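Local coordinates for protein Fe(2+) transporter FeoB (Methanocaldococcus jannaschii, PDB 2WJI) that probably transports ferrous iron across the cell membrane in a GTP-driven system, its N-terminal G domain, described here, binding GTP and GDP, at residues V89-L94 / L113-M118; V14-I19 / V54-G59; E5-G10 / E80-V85; A109-A114 / L137-V142. All blocks are in the same frame, centred on the assembly; numbering follows the deposited sequence.

Contact 1: V89-L94 / L113-M118; sequences VDATAL and LALNKM. With GNP (phosphoaminophosphonic acid-guanylate ester), chain C.
The carboxylate of D90 is covered on one face by K117, whose CD lies 3.6 Å from D90 CG and about as far from both oxygens. From the opposite face T92 delivers its backbone N-H and its hydroxyl to D90 OD1, the N 53° out of the plane and 2.9 Å from OD1, which closes an Asx turn. D90 OD2 takes water 1, which also accepts from K117 NZ; NZ itself is 4.0 Å from OD2, too far for a salt bridge, and bonds to N13 O and, at 3.2 Å, to GNP O4'. Extended beyond CG, K117 also runs over one face of the guanine, with its CG 3.6 Å from GNP C6. N116 stands beside the N7/O6 edge, displaced toward that same face; V14 O and A146 N hold its amide. Replacing D90 with an alanine would probably leave both T92 donors without their acceptor and strip K117 CD and water 1 of the carboxylate they rest on. Behind these groups the strands pair in parallel: V89 N donates to A114 O, N116 N to V89 O and A91 N to N116 O. On the face away from D90, V89 CG2 presses to 3.4 Å from L115 CD1, a tight fit. The arrangement joins the ends of a beta-alpha-beta unit to the NKxD (G4) motif, N116 to D119, which reads guanine in G domains.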
# COMPACT_ATOMS: atom_id res chain seq x y z
N VAL A 89 -1.75 -1.91 5.14
CA VAL A 89 -2.52 -2.51 6.22
C VAL A 89 -2.19 -1.87 7.57
O VAL A 89 -1.06 -1.43 7.80
CB VAL A 89 -2.28 -4.04 6.28
CG1 VAL A 89 -2.48 -4.66 4.90
CG2 VAL A 89 -0.90 -4.34 6.79
N ASP A 90 -3.18 -1.80 8.45
CA ASP A 90 -3.01 -1.22 9.78
C ASP A 90 -2.50 -2.31 10.71
O ASP A 90 -3.16 -3.32 10.91
CB ASP A 90 -4.35 -0.66 10.27
CG ASP A 90 -4.25 0.03 11.64
OD1 ASP A 90 -3.21 -0.07 12.32
OD2 ASP A 90 -5.25 0.68 12.03
N ALA A 91 -1.31 -2.09 11.27
CA ALA A 91 -0.70 -3.06 12.18
C ALA A 91 -1.57 -3.35 13.39
O ALA A 91 -1.44 -4.41 14.01
CB ALA A 91 0.67 -2.59 12.63
N THR A 92 -2.45 -2.42 13.75
CA THR A 92 -3.30 -2.61 14.93
C THR A 92 -4.68 -3.21 14.62
O THR A 92 -5.51 -3.35 15.52
CB THR A 92 -3.50 -1.30 15.73
OG1 THR A 92 -4.27 -0.37 14.96
CG2 THR A 92 -2.15 -0.69 16.11
N ALA A 93 -4.91 -3.57 13.36
CA ALA A 93 -6.17 -4.22 12.99
C ALA A 93 -5.92 -5.22 11.87
O ALA A 93 -6.53 -5.15 10.81
CB ALA A 93 -7.22 -3.20 12.57
N LEU A 94 -5.03 -6.18 12.13
CA LEU A 94 -4.54 -7.05 11.07
C LEU A 94 -5.64 -7.94 10.49
O LEU A 94 -5.80 -7.99 9.27
CB LEU A 94 -3.38 -7.90 11.58
CG LEU A 94 -2.14 -7.86 10.68
CD1 LEU A 94 -1.80 -6.41 10.39
CD2 LEU A 94 -0.98 -8.58 11.35
N LEU A 113 3.17 -5.85 0.84
CA LEU A 113 2.43 -5.43 2.01
C LEU A 113 3.17 -4.33 2.77
O LEU A 113 4.30 -4.52 3.21
CB LEU A 113 2.19 -6.63 2.92
CG LEU A 113 0.78 -6.81 3.46
CD1 LEU A 113 -0.21 -6.66 2.33
CD2 LEU A 113 0.63 -8.17 4.13
N ALA A 114 2.53 -3.17 2.90
CA ALA A 114 3.05 -2.09 3.72
C ALA A 114 2.28 -2.07 5.04
O ALA A 114 1.09 -1.75 5.07
CB ALA A 114 2.94 -0.76 2.99
N LEU A 115 2.98 -2.40 6.12
CA LEU A 115 2.38 -2.58 7.43
C LEU A 115 2.58 -1.30 8.24
O LEU A 115 3.64 -1.07 8.83
CB LEU A 115 3.05 -3.77 8.12
CG LEU A 115 2.57 -4.24 9.48
CD1 LEU A 115 1.16 -4.80 9.41
CD2 LEU A 115 3.53 -5.29 10.01
N ASN A 116 1.55 -0.46 8.21
CA ASN A 116 1.60 0.88 8.75
C ASN A 116 1.18 0.97 10.22
O ASN A 116 0.65 0.02 10.79
CB ASN A 116 0.74 1.81 7.89
CG ASN A 116 1.12 3.27 8.05
OD1 ASN A 116 2.27 3.59 8.33
ND2 ASN A 116 0.15 4.16 7.85
N LYS A 117 1.43 2.14 10.81
CA LYS A 117 1.06 2.42 12.19
C LYS A 117 1.80 1.53 13.18
O LYS A 117 1.25 1.15 14.22
CB LYS A 117 -0.46 2.33 12.38
CG LYS A 117 -1.24 3.21 11.40
CD LYS A 117 -2.72 3.32 11.79
CE LYS A 117 -3.44 4.29 10.86
NZ LYS A 117 -4.83 4.60 11.33
N MET A 118 3.05 1.20 12.88
CA MET A 118 3.84 0.35 13.77
C MET A 118 4.07 1.05 15.09
O MET A 118 4.21 0.40 16.13
CB MET A 118 5.18 -0.03 13.13
CG MET A 118 5.08 -1.01 11.97
SD MET A 118 4.62 -2.69 12.46
CE MET A 118 6.12 -3.21 13.30
PG GNP C . -9.12 7.15 3.59
O1G GNP C . -8.65 7.72 2.29
O2G GNP C . -9.58 5.71 3.49
O3G GNP C . -10.21 8.12 3.99
N3B GNP C . -7.96 7.24 4.70
PB GNP C . -6.39 7.01 4.50
O1B GNP C . -6.12 5.58 4.29
O2B GNP C . -5.93 7.90 3.43
O3A GNP C . -5.67 7.42 5.80
PA GNP C . -4.88 8.73 6.06
O1A GNP C . -3.51 8.59 5.50
O2A GNP C . -5.64 9.93 5.66
O5' GNP C . -4.71 8.77 7.62
C5' GNP C . -5.73 8.23 8.45
C4' GNP C . -5.40 8.50 9.91
O4' GNP C . -4.37 7.59 10.38
C3' GNP C . -4.89 9.91 10.19
O3' GNP C . -5.33 10.32 11.48
C2' GNP C . -3.39 9.71 10.20
O2' GNP C . -2.73 10.67 11.00
C1' GNP C . -3.29 8.35 10.87
N9 GNP C . -2.03 7.70 10.55
C8 GNP C . -1.47 7.55 9.30
N7 GNP C . -0.32 6.93 9.34
C5 GNP C . -0.10 6.67 10.69
C6 GNP C . 0.98 6.02 11.34
O6 GNP C . 2.00 5.54 10.83
N1 GNP C . 0.80 5.96 12.72
C2 GNP C . -0.29 6.47 13.40
N2 GNP C . -0.28 6.33 14.74
N3 GNP C . -1.31 7.08 12.80
C4 GNP C . -1.15 7.14 11.45
O HOH W 1 -5.89 3.18 13.15

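Contact 2: V14-I19 / V54-G59; sequences VGKSTI and VVDLPG. With MG (magnesium ion), chain D; GNP (phosphoaminophosphonic acid-guanylate ester), chain C.
The P-loop (Walker A) meets the DxxG (G3) sequence of the G domain where K16 lies across D56, the two side chains at about a right angle. D56 OD1 is 3.4 Å from K16 CB, so the carboxylate touches the base of the lysine, while NZ is 5.6 Å from OD1 and serves the nucleotide instead. The lysine turns at chi3 and chi4 (-62° and -61°), passing L57 O with CE and bringing NZ over G59 CA, 3.6 Å away beside the gamma phosphate. There NZ donates to GNP O1B and O2G, each at 2.8 Å, and so bridges the beta and gamma phosphates; a third bond goes to N11 O. The P-loop backbone wraps the beta phosphate: G15 N and K16 N donate to O1B, and S17 N to O2B. T18 takes the alpha phosphate through N and OG1, both to O1A. S17 OG, anti to its own carbonyl carbon (chi1 -74°), is a ligand of the magnesium ion at 2.4 Å, alongside O1G, O2B and three waters. D56 stands in the second shell of the metal, consistent with the role predicted for this sequence in GTP binding. Its link to the metal passes through water 2, which is 2.3 Å from magnesium and donates to D56 OD2 at 2.6 Å.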
# COMPACT_ATOMS: atom_id res chain seq x y z
N VAL A 14 -6.27 3.63 6.85
CA VAL A 14 -5.01 2.93 7.15
C VAL A 14 -3.75 3.77 6.97
O VAL A 14 -2.68 3.39 7.45
CB VAL A 14 -4.84 1.61 6.35
CG1 VAL A 14 -5.93 0.63 6.73
CG2 VAL A 14 -4.84 1.88 4.83
N GLY A 15 -3.87 4.91 6.29
CA GLY A 15 -2.73 5.76 6.03
C GLY A 15 -2.34 5.82 4.56
O GLY A 15 -1.18 6.04 4.20
N LYS A 16 -3.32 5.62 3.68
CA LYS A 16 -3.02 5.67 2.26
C LYS A 16 -2.51 7.05 1.84
O LYS A 16 -1.47 7.15 1.20
CB LYS A 16 -4.22 5.24 1.41
CG LYS A 16 -4.63 3.79 1.60
CD LYS A 16 -5.83 3.42 0.70
CE LYS A 16 -7.07 4.25 1.02
NZ LYS A 16 -7.56 4.04 2.42
N SER A 17 -3.24 8.10 2.19
CA SER A 17 -2.85 9.45 1.81
C SER A 17 -1.52 9.86 2.44
O SER A 17 -0.69 10.49 1.79
CB SER A 17 -3.93 10.47 2.19
OG SER A 17 -5.04 10.37 1.32
N THR A 18 -1.34 9.51 3.72
CA THR A 18 -0.11 9.81 4.45
C THR A 18 1.10 9.21 3.72
O THR A 18 2.13 9.86 3.53
CB THR A 18 -0.16 9.26 5.89
OG1 THR A 18 -1.26 9.86 6.59
CG2 THR A 18 1.13 9.56 6.65
N ILE A 19 0.95 7.96 3.28
CA ILE A 19 2.01 7.30 2.54
C ILE A 19 2.17 7.88 1.13
O ILE A 19 3.29 8.07 0.67
CB ILE A 19 1.80 5.77 2.52
CG1 ILE A 19 2.13 5.20 3.90
CG2 ILE A 19 2.65 5.12 1.42
CD1 ILE A 19 1.55 3.82 4.17
N VAL A 54 2.55 6.57 -9.08
CA VAL A 54 1.73 6.07 -7.98
C VAL A 54 0.29 6.55 -8.11
O VAL A 54 0.03 7.73 -8.36
CB VAL A 54 2.29 6.52 -6.62
CG1 VAL A 54 1.49 5.90 -5.47
CG2 VAL A 54 3.78 6.16 -6.50
N VAL A 55 -0.65 5.62 -7.94
CA VAL A 55 -2.06 5.97 -7.87
C VAL A 55 -2.64 5.48 -6.55
O VAL A 55 -2.40 4.34 -6.13
CB VAL A 55 -2.86 5.37 -9.05
CG1 VAL A 55 -2.78 3.86 -9.03
CG2 VAL A 55 -4.30 5.82 -9.00
N ASP A 56 -3.40 6.36 -5.89
CA ASP A 56 -4.00 6.09 -4.59
C ASP A 56 -5.45 5.71 -4.85
O ASP A 56 -6.25 6.56 -5.24
CB ASP A 56 -3.91 7.34 -3.72
CG ASP A 56 -4.19 7.07 -2.25
OD1 ASP A 56 -4.50 5.91 -1.89
OD2 ASP A 56 -4.09 8.02 -1.44
N LEU A 57 -5.77 4.43 -4.65
CA LEU A 57 -7.12 3.93 -4.90
C LEU A 57 -8.02 4.16 -3.69
O LEU A 57 -7.54 4.20 -2.54
CB LEU A 57 -7.10 2.44 -5.27
CG LEU A 57 -6.36 2.06 -6.56
CD1 LEU A 57 -6.19 0.55 -6.68
CD2 LEU A 57 -7.07 2.62 -7.80
N PRO A 58 -9.33 4.32 -3.95
CA PRO A 58 -10.31 4.56 -2.90
C PRO A 58 -10.26 3.46 -1.85
O PRO A 58 -10.10 2.28 -2.19
CB PRO A 58 -11.65 4.51 -3.65
CG PRO A 58 -11.31 4.82 -5.07
CD PRO A 58 -9.94 4.26 -5.29
N GLY A 59 -10.40 3.84 -0.58
CA GLY A 59 -10.39 2.90 0.52
C GLY A 59 -11.51 1.88 0.39
O GLY A 59 -12.67 2.23 0.16
MG MG D . -6.95 9.08 1.94
PG GNP C . -9.12 7.15 3.59
O1G GNP C . -8.65 7.72 2.29
O2G GNP C . -9.58 5.71 3.49
O3G GNP C . -10.21 8.12 3.99
N3B GNP C . -7.96 7.24 4.70
PB GNP C . -6.39 7.01 4.50
O1B GNP C . -6.12 5.58 4.29
O2B GNP C . -5.93 7.90 3.43
O3A GNP C . -5.67 7.42 5.80
PA GNP C . -4.88 8.73 6.06
O1A GNP C . -3.51 8.59 5.50
O2A GNP C . -5.64 9.93 5.66
O5' GNP C . -4.71 8.77 7.62
C5' GNP C . -5.73 8.23 8.45
C4' GNP C . -5.40 8.50 9.91
O4' GNP C . -4.37 7.59 10.38
C3' GNP C . -4.89 9.91 10.19
O3' GNP C . -5.33 10.32 11.48
C2' GNP C . -3.39 9.71 10.20
O2' GNP C . -2.73 10.67 11.00
C1' GNP C . -3.29 8.35 10.87
N9 GNP C . -2.03 7.70 10.55
C8 GNP C . -1.47 7.55 9.30
N7 GNP C . -0.32 6.93 9.34
C5 GNP C . -0.10 6.67 10.69
C6 GNP C . 0.98 6.02 11.34
O6 GNP C . 2.00 5.54 10.83
N1 GNP C . 0.80 5.96 12.72
C2 GNP C . -0.29 6.47 13.40
N2 GNP C . -0.28 6.33 14.74
N3 GNP C . -1.31 7.08 12.80
C4 GNP C . -1.15 7.14 11.45
O HOH W 2 -6.18 7.80 0.15
O HOH W 3 -7.21 10.82 3.69
O HOH W 4 -8.07 10.58 0.71

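Contact 3: E5-G10 / E80-V85; sequences EIALIG and EKPDLV
I6 and A7 pair with L84 and V85 as neighbouring parallel strands, 3-9 and 84-90, in the middle of the G-domain sheet; the CA atoms of both pairs are 5.0 Å apart. Backbone hydrogen bonding is regular at one end: A7 N donates to L84 O at 3.1 Å. At the other it is divided, because E5 O receives two weak bonds, from L84 N and from D83 N, the latter at only 123°. A CA-H...O contact from I6 to L84 O supplements the ladder. The polar side-chain contribution is that of D83. Its CG is anti to the carbonyl carbon (chi1 -66°), which directs OD2 onto E5 N at 2.8 Å; the bond is nearly straight, 174°, and uses the anti lone pair. The carboxylate therefore continues the pairing with a side-chain acceptor ahead of the point where strand 84-90 begins, while D83 O is bonded to N110 ND2. An alanine in place of D83 would probably leave E5 N without this acceptor and the pairing there resting on the weak bonds to E5 O. Apolar contacts fall on both faces. On the I6 and L84 face, I6 CD1 lies 3.6 Å from L84 CB, and V163 packs against both residues. On the A7 and V85 face, A7 CB rests 4.1 Å from P82 CG, with Y76 of helix 68-80 touching both. I77 of the same helix touches I9. Farther along, I9 CG2, set between its own backbone N and carbonyl carbon, meets V85 CG1 at 3.5 Å.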
# COMPACT_ATOMS: atom_id res chain seq x y z
N GLU A 5 4.26 1.25 -12.97
CA GLU A 5 2.98 1.70 -12.40
C GLU A 5 2.63 0.99 -11.10
O GLU A 5 2.59 -0.24 -11.04
CB GLU A 5 1.85 1.55 -13.42
CG GLU A 5 2.09 2.33 -14.70
CD GLU A 5 0.85 3.04 -15.19
OE1 GLU A 5 0.76 3.34 -16.40
OE2 GLU A 5 -0.05 3.30 -14.35
N ILE A 6 2.37 1.79 -10.06
CA ILE A 6 2.14 1.31 -8.70
C ILE A 6 0.79 1.82 -8.19
O ILE A 6 0.48 2.99 -8.36
CB ILE A 6 3.28 1.80 -7.76
CG1 ILE A 6 4.64 1.60 -8.42
CG2 ILE A 6 3.21 1.12 -6.41
CD1 ILE A 6 5.15 0.18 -8.36
N ALA A 7 0.01 0.94 -7.56
CA ALA A 7 -1.25 1.34 -6.94
C ALA A 7 -1.21 1.09 -5.44
O ALA A 7 -0.73 0.04 -5.00
CB ALA A 7 -2.43 0.57 -7.55
N LEU A 8 -1.71 2.05 -4.66
CA LEU A 8 -1.89 1.90 -3.22
C LEU A 8 -3.33 1.48 -2.97
O LEU A 8 -4.27 2.08 -3.51
CB LEU A 8 -1.61 3.22 -2.50
CG LEU A 8 -0.31 3.94 -2.88
CD1 LEU A 8 -0.15 5.24 -2.10
CD2 LEU A 8 0.90 3.03 -2.67
N ILE A 9 -3.52 0.45 -2.15
CA ILE A 9 -4.88 0.01 -1.85
C ILE A 9 -4.92 -0.49 -0.43
O ILE A 9 -3.92 -1.00 0.08
CB ILE A 9 -5.36 -1.09 -2.82
CG1 ILE A 9 -6.89 -1.25 -2.75
CG2 ILE A 9 -4.66 -2.42 -2.53
CD1 ILE A 9 -7.45 -2.21 -3.78
N GLY A 10 -6.06 -0.29 0.23
CA GLY A 10 -6.22 -0.68 1.62
C GLY A 10 -7.52 -0.18 2.24
O GLY A 10 -8.21 0.67 1.68
N GLU A 80 -6.18 -2.15 -15.64
CA GLU A 80 -4.98 -1.32 -15.74
C GLU A 80 -3.70 -2.10 -15.42
O GLU A 80 -2.60 -1.67 -15.77
CB GLU A 80 -5.09 -0.09 -14.83
CG GLU A 80 -6.17 0.89 -15.27
CD GLU A 80 -6.07 1.23 -16.76
OE1 GLU A 80 -4.95 1.38 -17.27
OE2 GLU A 80 -7.13 1.36 -17.41
N LYS A 81 -3.86 -3.24 -14.75
CA LYS A 81 -2.74 -4.15 -14.52
C LYS A 81 -1.48 -3.48 -13.95
O LYS A 81 -0.43 -3.50 -14.58
CB LYS A 81 -2.37 -4.85 -15.83
CG LYS A 81 -3.55 -5.29 -16.68
CD LYS A 81 -4.03 -6.68 -16.30
CE LYS A 81 -4.86 -7.29 -17.41
NZ LYS A 81 -4.07 -7.56 -18.64
N PRO A 82 -1.59 -2.88 -12.75
CA PRO A 82 -0.41 -2.25 -12.13
C PRO A 82 0.75 -3.23 -12.05
O PRO A 82 0.52 -4.42 -11.86
CB PRO A 82 -0.89 -1.94 -10.71
CG PRO A 82 -2.35 -1.94 -10.76
CD PRO A 82 -2.80 -2.77 -11.93
N ASP A 83 1.98 -2.72 -12.21
CA ASP A 83 3.18 -3.54 -12.03
C ASP A 83 3.29 -4.03 -10.59
O ASP A 83 3.82 -5.11 -10.32
CB ASP A 83 4.43 -2.74 -12.40
CG ASP A 83 4.48 -2.40 -13.89
OD1 ASP A 83 4.39 -3.32 -14.72
OD2 ASP A 83 4.60 -1.20 -14.21
N LEU A 84 2.80 -3.24 -9.65
CA LEU A 84 2.82 -3.64 -8.24
C LEU A 84 1.60 -3.07 -7.53
O LEU A 84 1.24 -1.91 -7.73
CB LEU A 84 4.11 -3.15 -7.55
CG LEU A 84 4.25 -3.42 -6.04
CD1 LEU A 84 4.21 -4.92 -5.76
CD2 LEU A 84 5.53 -2.80 -5.45
N VAL A 85 0.96 -3.89 -6.71
CA VAL A 85 -0.09 -3.40 -5.83
C VAL A 85 0.50 -3.34 -4.43
O VAL A 85 0.94 -4.36 -3.89
CB VAL A 85 -1.34 -4.30 -5.86
CG1 VAL A 85 -2.34 -3.89 -4.77
CG2 VAL A 85 -2.01 -4.24 -7.24

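Contact 4: A109-A114 / L137-V142; sequences ANLLLA and LGVKVV
L113 N donates to K140 O at 2.9 Å and L113 O accepts from V142 N at 2.7 Å, both bonds close to straight (163° and 168°), so a single residue of strand 111-116 supplies both direct backbone bonds between the two segments. V141 CA adds a CA-H...O contact to the same L113 O. One step earlier the next rung is opened by water 5, which donates to L111 O and accepts from K140 N, 2.9 Å from each. Here V139 CG1, anti to its backbone N (chi1 175°), pushes in against L111 O at 3.4 Å. Side chains then pack on both faces. L113 and V141 lie side by side and point the same way, with L113 CB 4.0 Å from V141 CG2. L137, at the end of its helix, crosses L113 at about a right angle, with L137 CD1 3.5 Å from L113 CD2. On the other face L112 CD1 reaches over the backbone to K140, close to both its carbonyl and its CB, the latter 3.5 Å away, a close fit for two carbons. Farther along, the same CD1 approaches V142 CG2. The next shell fixes these parts. G138, with positive phi, ends helix 130-137 and turns the chain toward V139, while E134 OE1 accepts from V141 N. M105 of helix 94-106 backs L111, L137 and V139, whereas A158 of helix 152-162 lies on L112 and V142. The whole is the outermost parallel pairing of a G-domain sheet, its last strand leading to the G5 loop, S145 to A147.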
# COMPACT_ATOMS: atom_id res chain seq x y z
N ALA A 109 -2.73 -10.49 -8.31
CA ALA A 109 -2.01 -9.23 -8.27
C ALA A 109 -0.59 -9.44 -7.77
O ALA A 109 -0.37 -10.23 -6.85
CB ALA A 109 -2.74 -8.22 -7.40
N ASN A 110 0.38 -8.77 -8.40
CA ASN A 110 1.74 -8.70 -7.88
C ASN A 110 1.73 -7.82 -6.64
O ASN A 110 1.56 -6.61 -6.73
CB ASN A 110 2.69 -8.11 -8.92
CG ASN A 110 4.15 -8.24 -8.52
OD1 ASN A 110 4.50 -9.12 -7.72
ND2 ASN A 110 5.00 -7.39 -9.07
N LEU A 111 1.94 -8.42 -5.48
CA LEU A 111 1.56 -7.77 -4.24
C LEU A 111 2.74 -7.51 -3.31
O LEU A 111 3.70 -8.27 -3.29
CB LEU A 111 0.51 -8.61 -3.52
CG LEU A 111 -0.25 -7.99 -2.36
CD1 LEU A 111 -1.07 -6.79 -2.83
CD2 LEU A 111 -1.15 -9.04 -1.73
N LEU A 112 2.63 -6.42 -2.55
CA LEU A 112 3.61 -6.05 -1.53
C LEU A 112 2.85 -5.42 -0.38
O LEU A 112 2.00 -4.55 -0.58
CB LEU A 112 4.61 -5.05 -2.09
CG LEU A 112 5.54 -4.43 -1.04
CD1 LEU A 112 6.30 -5.51 -0.32
CD2 LEU A 112 6.51 -3.43 -1.68
N LEU A 113 3.17 -5.85 0.84
CA LEU A 113 2.43 -5.43 2.01
C LEU A 113 3.17 -4.33 2.77
O LEU A 113 4.30 -4.52 3.21
CB LEU A 113 2.19 -6.63 2.92
CG LEU A 113 0.78 -6.81 3.46
CD1 LEU A 113 -0.21 -6.66 2.33
CD2 LEU A 113 0.63 -8.17 4.13
N ALA A 114 2.53 -3.17 2.90
CA ALA A 114 3.05 -2.09 3.72
C ALA A 114 2.28 -2.07 5.04
O ALA A 114 1.09 -1.75 5.07
CB ALA A 114 2.94 -0.76 2.99
N LEU A 137 2.32 -15.76 4.27
CA LEU A 137 1.64 -15.17 3.12
C LEU A 137 2.35 -15.44 1.80
O LEU A 137 1.71 -15.71 0.78
CB LEU A 137 1.47 -13.66 3.31
CG LEU A 137 0.51 -13.20 4.41
CD1 LEU A 137 0.55 -11.69 4.57
CD2 LEU A 137 -0.91 -13.67 4.12
N GLY A 138 3.68 -15.37 1.81
CA GLY A 138 4.45 -15.49 0.59
C GLY A 138 4.57 -14.14 -0.09
O GLY A 138 4.92 -14.05 -1.26
N VAL A 139 4.26 -13.09 0.66
CA VAL A 139 4.36 -11.72 0.17
C VAL A 139 5.34 -10.95 1.06
O VAL A 139 5.41 -11.18 2.27
CB VAL A 139 2.98 -11.02 0.18
CG1 VAL A 139 3.11 -9.56 -0.21
CG2 VAL A 139 2.01 -11.75 -0.76
N LYS A 140 6.09 -10.03 0.46
CA LYS A 140 7.02 -9.21 1.22
C LYS A 140 6.27 -8.21 2.10
O LYS A 140 5.26 -7.64 1.68
CB LYS A 140 7.97 -8.48 0.28
CG LYS A 140 9.43 -8.61 0.66
CD LYS A 140 9.83 -10.07 0.84
CE LYS A 140 9.47 -10.91 -0.38
NZ LYS A 140 9.33 -12.37 -0.06
N VAL A 141 6.76 -8.01 3.32
CA VAL A 141 6.13 -7.11 4.28
C VAL A 141 7.07 -6.00 4.71
O VAL A 141 8.18 -6.27 5.17
CB VAL A 141 5.67 -7.86 5.55
CG1 VAL A 141 5.16 -6.87 6.58
CG2 VAL A 141 4.59 -8.89 5.21
N VAL A 142 6.63 -4.76 4.56
CA VAL A 142 7.44 -3.61 4.97
C VAL A 142 6.82 -2.91 6.17
O VAL A 142 5.77 -2.29 6.05
CB VAL A 142 7.57 -2.59 3.82
CG1 VAL A 142 8.51 -1.46 4.23
CG2 VAL A 142 8.06 -3.27 2.56
O HOH W 5 5.97 -9.84 -2.48

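Overall arrangement
Three of the contacts pair strands of one sheet: contact 3 joins 3-9 to 84-90, contact 1 joins 84-90 to 111-116, and contact 4 adds 141-143. Contact 4 shares L113 and A114 with contact 1, and L115 N continues the ladder to V142 O at 2.8 Å. V85 N reaches N110 O, also at 2.8 Å, tying contact 3 to contact 4. Contact 2 lies 11 Å from contact 3, centre to centre, strand 50-56 bonding to 3-9 through L8 N and V55 O (2.8 Å). Contacts 1 and 2, centres 13 Å apart, hold GNP at its base and its phosphates, and N116 ND2 meets V14 O at 3.0 Å.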